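Local coordinates for broad specificity aminotransferase (Leishmania mexicana, PDB 4WB0) that catalyses pyridoxal phosphate-dependent transamination with broad substrate selectivity and works as a homodimer, at the interface of chains A and B. Sequence-based numbering; all coordinates share one arbitrary frame. Chains: chain A, Broad specificity aminotransferase; chain B, Broad specificity aminotransferase.

Contact 1: the interface of chains A and B. Residues chain A 126-127, 184, 217, 219; chain B 11, 14.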
loop_
_atom_site.group_PDB
_atom_site.type_symbol
_atom_site.label_atom_id
_atom_site.label_comp_id
_atom_site.label_asym_id
_atom_site.label_seq_id
_atom_site.Cartn_x
_atom_site.Cartn_y
_atom_site.Cartn_z
ATOM N N VAL A 126 -6.115 20.946 3.513
ATOM C CA VAL A 126 -6.971 21.729 4.417
ATOM C C VAL A 126 -6.132 22.802 5.102
ATOM O O VAL A 126 -6.653 23.835 5.505
ATOM C CB VAL A 126 -7.620 20.827 5.512
ATOM C CG1 VAL A 126 -8.558 21.600 6.362
ATOM C CG2 VAL A 126 -8.347 19.690 4.909
ATOM N N PHE A 127 -4.858 22.494 5.313
ATOM C CA PHE A 127 -3.898 23.408 5.971
ATOM C C PHE A 127 -2.772 23.705 5.031
ATOM O O PHE A 127 -2.465 22.892 4.151
ATOM C CB PHE A 127 -3.333 22.757 7.269
ATOM C CG PHE A 127 -4.366 22.530 8.319
ATOM C CD1 PHE A 127 -5.176 21.427 8.270
ATOM C CD2 PHE A 127 -4.555 23.438 9.343
ATOM C CE1 PHE A 127 -6.167 21.223 9.234
ATOM C CE2 PHE A 127 -5.545 23.212 10.309
ATOM C CZ PHE A 127 -6.322 22.125 10.253
ATOM N N GLY A 184 -4.442 26.877 15.174
ATOM C CA GLY A 184 -4.752 26.199 13.950
ATOM C C GLY A 184 -3.575 25.388 13.444
ATOM O O GLY A 184 -3.432 25.178 12.234
ATOM N N HIS A 217 -8.020 26.190 18.353
ATOM C CA HIS A 217 -8.469 25.755 17.020
ATOM C C HIS A 217 -7.468 24.824 16.367
ATOM O O HIS A 217 -7.390 24.751 15.125
ATOM C CB HIS A 217 -8.718 26.916 16.089
ATOM C CG HIS A 217 -9.473 28.054 16.698
ATOM N ND1 HIS A 217 -10.758 27.927 17.167
ATOM C CD2 HIS A 217 -9.130 29.356 16.862
ATOM C CE1 HIS A 217 -11.165 29.096 17.640
ATOM N NE2 HIS A 217 -10.193 29.977 17.478
ATOM N N GLN A 219 -5.813 21.233 15.039
ATOM C CA GLN A 219 -6.251 19.977 14.473
ATOM C C GLN A 219 -5.586 18.824 15.196
ATOM O O GLN A 219 -4.359 18.786 15.282
ATOM C CB GLN A 219 -5.913 19.920 12.981
ATOM C CG GLN A 219 -6.138 18.549 12.320
ATOM C CD GLN A 219 -7.625 18.249 12.100
ATOM O OE1 GLN A 219 -8.401 19.106 11.619
ATOM N NE2 GLN A 219 -8.038 17.025 12.470
ATOM N N THR B 11 -11.509 24.483 12.988
ATOM C CA THR B 11 -11.162 23.366 12.099
ATOM C C THR B 11 -12.333 23.106 11.170
ATOM O O THR B 11 -12.148 22.806 9.995
ATOM C CB THR B 11 -10.812 22.072 12.857
ATOM O OG1 THR B 11 -11.825 21.763 13.807
ATOM C CG2 THR B 11 -9.490 22.229 13.571
ATOM N N ARG B 14 -12.063 25.244 8.234
ATOM C CA ARG B 14 -11.008 24.755 7.305
ATOM C C ARG B 14 -11.447 23.537 6.504
ATOM O O ARG B 14 -11.284 23.511 5.298
ATOM C CB ARG B 14 -9.704 24.426 8.050
ATOM C CG ARG B 14 -9.036 25.695 8.664
ATOM C CD ARG B 14 -7.720 25.373 9.329
ATOM N NE ARG B 14 -7.224 26.411 10.221
ATOM C CZ ARG B 14 -6.787 27.600 9.823
ATOM N NH1 ARG B 14 -6.781 27.927 8.526
ATOM N NH2 ARG B 14 -6.366 28.469 10.730
HETATM O O HOH W 1 -8.269 25.603 12.766
HETATM O O HOH W 2 -9.017 24.833 4.174
#
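B:Arg14 crosses A:Val126 at a slant and passes the rim of the A:Phe127 ring. It belongs to the short N-terminal helix 11-16 of chain B, which lies on the surface of chain A. The first carbon, CB, packs against the methyl CG1 of A:Val126 at 3.5 Å. That methyl is turned towards the helix, anti to its own backbone N (chi1 -176°). From CG to NE the arginine chain is extended. CD sits above the plane of the A:Phe127 ring but outside its rim, beside CE2. The fit is tight: CD of B:Arg14 lies 3.2 Å from CE2 of A:Phe127. The neighbouring ring carbons CZ and CD2 are a little further from it. NE follows, 3.6 Å from CE2 of A:Phe127. The chain then turns. The guanidinium plane stands 42° from the ring plane, and the two do not stack flat. The tip NH2 comes near CA of A:Gly184.

The polar links here run through water. NE of B:Arg14 meets water 1 at 2.9 Å, and this water also lies 2.7 Å from the backbone O of A:His217. Water 2 joins the backbone O of B:Arg14 to the backbone O of A:Val126.

One turn earlier, B:Thr11 points its methyl CG2 at chain A. The methyl sits 3.6 Å from the backbone O of A:His217 and 3.8 Å from the amide OE1 of A:Gln219, whose side chain runs across it. These are packing contacts.

The site docks the N-terminal arm of one subunit on its neighbour, as in related aminotransferases, and probably helps hold the homodimer together.

Contact 2: the interface of chains A and B. Residues chain A 55-57, 62, 262, 265; chain B 72-76.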
loop_
_atom_site.group_PDB
_atom_site.type_symbol
_atom_site.label_atom_id
_atom_site.label_comp_id
_atom_site.label_asym_id
_atom_site.label_seq_id
_atom_site.Cartn_x
_atom_site.Cartn_y
_atom_site.Cartn_z
ATOM N N PRO A 55 7.376 -16.011 17.817
ATOM C CA PRO A 55 6.240 -15.317 17.187
ATOM C C PRO A 55 4.921 -16.000 17.545
ATOM O O PRO A 55 4.891 -17.214 17.714
ATOM C CB PRO A 55 6.502 -15.436 15.673
ATOM C CG PRO A 55 7.937 -15.767 15.545
ATOM C CD PRO A 55 8.337 -16.521 16.812
ATOM N N TYR A 56 3.854 -15.211 17.680
ATOM C CA TYR A 56 2.624 -15.728 18.276
ATOM C C TYR A 56 1.416 -15.405 17.381
ATOM O O TYR A 56 0.726 -14.425 17.616
ATOM C CB TYR A 56 2.459 -15.137 19.689
ATOM C CG TYR A 56 1.177 -15.565 20.417
ATOM C CD1 TYR A 56 1.011 -16.858 20.859
ATOM C CD2 TYR A 56 0.127 -14.660 20.604
ATOM C CE1 TYR A 56 -0.172 -17.262 21.496
ATOM C CE2 TYR A 56 -1.067 -15.043 21.207
ATOM C CZ TYR A 56 -1.210 -16.337 21.659
ATOM O OH TYR A 56 -2.397 -16.718 22.268
ATOM N N PRO A 57 1.219 -16.187 16.298
ATOM C CA PRO A 57 -0.014 -16.028 15.519
ATOM C C PRO A 57 -1.188 -16.335 16.453
ATOM O O PRO A 57 -1.155 -17.351 17.132
ATOM C CB PRO A 57 0.115 -17.081 14.386
ATOM C CG PRO A 57 1.541 -17.458 14.359
ATOM C CD PRO A 57 2.060 -17.271 15.776
ATOM N N ARG A 62 -5.968 -17.900 13.584
ATOM C CA ARG A 62 -5.984 -19.252 12.997
ATOM C C ARG A 62 -7.418 -19.724 12.735
ATOM O O ARG A 62 -7.683 -20.343 11.691
ATOM C CB ARG A 62 -5.293 -20.281 13.874
ATOM C CG ARG A 62 -3.754 -20.172 13.998
ATOM C CD ARG A 62 -3.045 -20.094 12.676
ATOM N NE ARG A 62 -1.629 -20.402 12.859
ATOM C CZ ARG A 62 -0.633 -19.959 12.106
ATOM N NH1 ARG A 62 -0.877 -19.108 11.111
ATOM N NH2 ARG A 62 0.618 -20.368 12.360
ATOM N N GLY A 262 -2.020 -9.049 15.821
ATOM C CA GLY A 262 -0.857 -9.705 15.330
ATOM C C GLY A 262 -0.802 -9.841 13.819
ATOM O O GLY A 262 -0.141 -10.738 13.304
ATOM N N SER A 265 2.028 -8.667 9.021
ATOM C CA SER A 265 2.340 -8.890 7.627
ATOM C C SER A 265 1.185 -8.578 6.699
ATOM O O SER A 265 1.421 -8.525 5.491
ATOM C CB SER A 265 2.794 -10.309 7.383
ATOM O OG SER A 265 1.856 -11.241 7.884
ATOM N N ASN B 72 1.492 -23.486 8.204
ATOM C CA ASN B 72 1.573 -22.927 9.549
ATOM C C ASN B 72 2.588 -21.781 9.609
ATOM O O ASN B 72 3.525 -21.769 10.427
ATOM C CB ASN B 72 1.933 -24.005 10.582
ATOM C CG ASN B 72 0.759 -24.924 10.904
ATOM O OD1 ASN B 72 -0.258 -24.927 10.208
ATOM N ND2 ASN B 72 0.903 -25.726 11.980
ATOM N N LEU B 73 2.403 -20.837 8.705
ATOM C CA LEU B 73 3.278 -19.660 8.595
ATOM C C LEU B 73 2.884 -18.618 9.678
ATOM O O LEU B 73 1.748 -18.671 10.177
ATOM C CB LEU B 73 3.139 -19.026 7.206
ATOM C CG LEU B 73 3.454 -19.972 6.042
ATOM C CD1 LEU B 73 2.987 -19.311 4.785
ATOM C CD2 LEU B 73 4.957 -20.257 6.030
ATOM N N ASN B 74 3.783 -17.689 10.013
ATOM C CA ASN B 74 3.466 -16.667 11.009
ATOM C C ASN B 74 3.111 -15.374 10.284
ATOM O O ASN B 74 3.062 -15.344 9.058
ATOM C CB ASN B 74 4.615 -16.467 12.039
ATOM C CG ASN B 74 5.911 -15.909 11.440
ATOM O OD1 ASN B 74 5.913 -15.055 10.551
ATOM N ND2 ASN B 74 7.037 -16.418 11.945
ATOM N N TYR B 75 2.826 -14.333 11.055
ATOM C CA TYR B 75 2.446 -13.036 10.494
ATOM C C TYR B 75 3.415 -11.901 10.757
ATOM O O TYR B 75 3.024 -10.705 10.769
ATOM C CB TYR B 75 1.066 -12.651 11.044
ATOM C CG TYR B 75 -0.075 -13.527 10.542
ATOM C CD1 TYR B 75 -0.439 -14.711 11.204
ATOM C CD2 TYR B 75 -0.775 -13.180 9.392
ATOM C CE1 TYR B 75 -1.494 -15.503 10.726
ATOM C CE2 TYR B 75 -1.822 -13.942 8.936
ATOM C CZ TYR B 75 -2.173 -15.098 9.583
ATOM O OH TYR B 75 -3.216 -15.832 9.030
ATOM N N GLU B 76 4.677 -12.224 10.927
ATOM C CA GLU B 76 5.626 -11.210 11.287
ATOM C C GLU B 76 5.918 -10.329 10.083
ATOM O O GLU B 76 5.772 -10.756 8.956
ATOM C CB GLU B 76 6.930 -11.851 11.813
ATOM C CG GLU B 76 6.712 -12.749 13.044
ATOM C CD GLU B 76 6.053 -11.963 14.239
ATOM O OE1 GLU B 76 6.610 -10.919 14.654
ATOM O OE2 GLU B 76 5.005 -12.405 14.746
HETATM O O HOH W 3 3.939 -12.315 17.120
#
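Both terminal nitrogens of the A:Arg62 guanidinium converge on the backbone O of B:Leu73. NH1 of A:Arg62 donates to this O at 2.8 Å, nearly in line with the C=O bond. NH2 of A:Arg62 donates to the same O at 3.0 Å, from well above the carbonyl plane. The oxygen lies in the guanidinium plane. CB of A:Pro57 sits over the centre of one guanidinium face and helps keep the group in place. The B:Tyr75 side chain runs antiparallel to A:Arg62, its ring 48° from the guanidinium plane.

A second carbonyl is held further along the loop. The backbone N of A:Ser265 donates to the O of B:Tyr75 at 2.9 Å. A:Ser265 OG makes a weak bond to the same O of B:Tyr75. The carbonyl O of A:Gly262 lies against CB of B:Tyr75, 3.2 Å away. A:Gly262 and A:Ser265 follow the family's cofactor-binding lysine motif, which probably places the partner loop near the active site.

B:Asn74 braces its own chain. Its CG is tucked back over the main chain (chi1 65°), and OD1 accepts from the backbone N of B:Glu76 at 3.1 Å. Its ND2 packs beside CG of A:Pro55.

The B:Glu76 chain bends across A:Pro55 at about a right angle. Its carboxylate oxygen OE2 lies 2.6 Å from water 3, which is 3.0 Å from the backbone N of A:Tyr56.

Contact 1 and contact 2 share no residues, and the centres of their C-alpha atoms lie about 40 Å apart. They belong to the same homodimer interface. Contact 1 uses helix 11-16 of chain B, near the start of the chain. Contact 2 uses the segment just after helix 59-69 of chain B, and the matching helix 59-71 of chain A supplies its arginine. The first combines packing with water bridges. The second has direct hydrogen bonds and includes residues that follow the cofactor-lysine motif in sequence. Together they tie the subunits at widely separated points. Equivalent contacts with the chains exchanged are expected from the dimer's symmetry.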